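Local coordinates for protein putative glutathione S-transferase (Corynebacterium glutamicum, PDB 3M1G) that probably acts as a glutathione transferase of the ECM4-like, omega-related group, pairing a thioredoxin-like N-terminal domain with a helical C-terminal domain, at residues L252-D256 with N268-E272. Residue numbers count along the deposited sequence, not the author numbering.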
# COMPACT_ATOMS: atom_id res chain seq x y z
N LEU A 252 1.84 -11.90 -8.66
CA LEU A 252 2.10 -11.81 -7.22
C LEU A 252 3.40 -11.08 -6.89
O LEU A 252 3.43 -10.28 -5.95
CB LEU A 252 2.10 -13.18 -6.55
CG LEU A 252 0.80 -13.96 -6.51
CD1 LEU A 252 1.03 -15.32 -5.78
CD2 LEU A 252 -0.38 -13.18 -5.89
N VAL A 253 4.44 -11.30 -7.69
CA VAL A 253 5.74 -10.69 -7.45
C VAL A 253 5.78 -9.18 -7.72
O VAL A 253 6.65 -8.47 -7.21
CB VAL A 253 6.84 -11.44 -8.20
CG1 VAL A 253 6.92 -10.99 -9.69
CG2 VAL A 253 8.17 -11.29 -7.46
N ARG A 254 4.81 -8.69 -8.49
CA ARG A 254 4.66 -7.29 -8.78
C ARG A 254 3.59 -6.64 -7.90
O ARG A 254 3.34 -5.43 -8.00
CB ARG A 254 4.26 -7.10 -10.26
CG ARG A 254 5.36 -7.40 -11.25
CD ARG A 254 4.85 -7.56 -12.69
NE ARG A 254 6.00 -7.71 -13.58
CZ ARG A 254 6.73 -8.82 -13.69
NH1 ARG A 254 6.40 -9.90 -13.01
NH2 ARG A 254 7.80 -8.85 -14.48
N PHE A 255 2.95 -7.42 -7.06
CA PHE A 255 1.79 -6.91 -6.33
C PHE A 255 2.08 -5.84 -5.28
O PHE A 255 1.62 -4.70 -5.40
CB PHE A 255 0.97 -8.04 -5.72
CG PHE A 255 -0.42 -7.62 -5.35
CD1 PHE A 255 -0.67 -7.05 -4.12
CD2 PHE A 255 -1.44 -7.80 -6.23
CE1 PHE A 255 -1.96 -6.67 -3.76
CE2 PHE A 255 -2.74 -7.43 -5.90
CZ PHE A 255 -2.99 -6.86 -4.62
N ASP A 256 2.85 -6.18 -4.26
CA ASP A 256 3.15 -5.19 -3.24
C ASP A 256 3.96 -4.03 -3.82
O ASP A 256 3.75 -2.85 -3.45
CB ASP A 256 3.87 -5.81 -2.03
CG ASP A 256 2.95 -6.74 -1.20
OD1 ASP A 256 1.73 -6.76 -1.48
OD2 ASP A 256 3.47 -7.45 -0.29
N ASN A 268 -5.18 -5.57 1.01
CA ASN A 268 -4.17 -6.09 1.89
C ASN A 268 -2.92 -6.20 1.07
O ASN A 268 -3.01 -6.24 -0.17
CB ASN A 268 -4.50 -7.53 2.31
CG ASN A 268 -5.60 -7.61 3.31
OD1 ASN A 268 -6.69 -8.12 3.00
ND2 ASN A 268 -5.31 -7.21 4.55
N LYS A 269 -1.76 -6.25 1.73
CA LYS A 269 -0.52 -6.58 1.03
C LYS A 269 -0.48 -8.12 0.95
O LYS A 269 -1.07 -8.82 1.77
CB LYS A 269 0.72 -6.06 1.77
CG LYS A 269 1.00 -4.55 1.60
CD LYS A 269 2.10 -4.02 2.52
CE LYS A 269 3.49 -4.55 2.10
NZ LYS A 269 4.62 -3.91 2.83
N ILE A 270 0.26 -8.65 -0.03
CA ILE A 270 0.47 -10.09 -0.08
C ILE A 270 1.16 -10.57 1.19
O ILE A 270 0.88 -11.67 1.65
CB ILE A 270 1.25 -10.54 -1.34
CG1 ILE A 270 0.48 -10.18 -2.62
CG2 ILE A 270 1.50 -12.07 -1.31
CD1 ILE A 270 -0.98 -10.68 -2.73
N THR A 271 2.05 -9.75 1.77
CA THR A 271 2.70 -10.08 3.06
C THR A 271 1.70 -10.38 4.17
O THR A 271 2.04 -11.08 5.11
CB THR A 271 3.64 -8.95 3.53
OG1 THR A 271 2.86 -7.77 3.71
CG2 THR A 271 4.76 -8.69 2.42
N GLU A 272 0.45 -9.92 4.04
CA GLU A 272 -0.58 -10.20 5.05
C GLU A 272 -1.48 -11.40 4.73
O GLU A 272 -2.41 -11.66 5.47
CB GLU A 272 -1.49 -8.96 5.23
CG GLU A 272 -0.75 -7.67 5.59
CD GLU A 272 -1.69 -6.47 5.67
OE1 GLU A 272 -2.23 -6.02 4.61
OE2 GLU A 272 -1.93 -6.01 6.81
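In the all-helical C-terminal domain of this GST fold, the chain bends between helices 243-253 and 255-259, and the loop leading into helix 274-284 packs against that bend. Asp-256 makes the polar link. Its m rotamer (chi1 -69°) presents the carboxylate to the start of the 3-10 segment 270-272: OD1 accepts a hydrogen bond from Ile-270 N at 2.8 Å, and OD2 a weak one from Thr-271 N at 3.4 Å. A side chain from elsewhere in the chain thus takes up two of its amides. Next to it, Ile-270, m at both chi angles, packs against both Leu-252 and Phe-255. With chi1 t and chi2 near -86°, Phe-255 presents one ring face to Ile-270 CD1, a CH-pi contact 4.2 Å from the centroid; Tyr-259, predicted to lower the pKa of the active-site Cys, lies beside the same ring. Glu-272 folds back so that OE1 accepts a hydrogen bond from Lys-269 N at 2.9 Å, and it also reaches the dimer interface, where Lys-269 NZ forms a salt bridge with, and Thr-271 OG1 a hydrogen bond to, Glu-272 of the second subunit. Leu-252, m at chi1 and t at chi2, sets its CD2 4.1 Å from Ile-270 CD1.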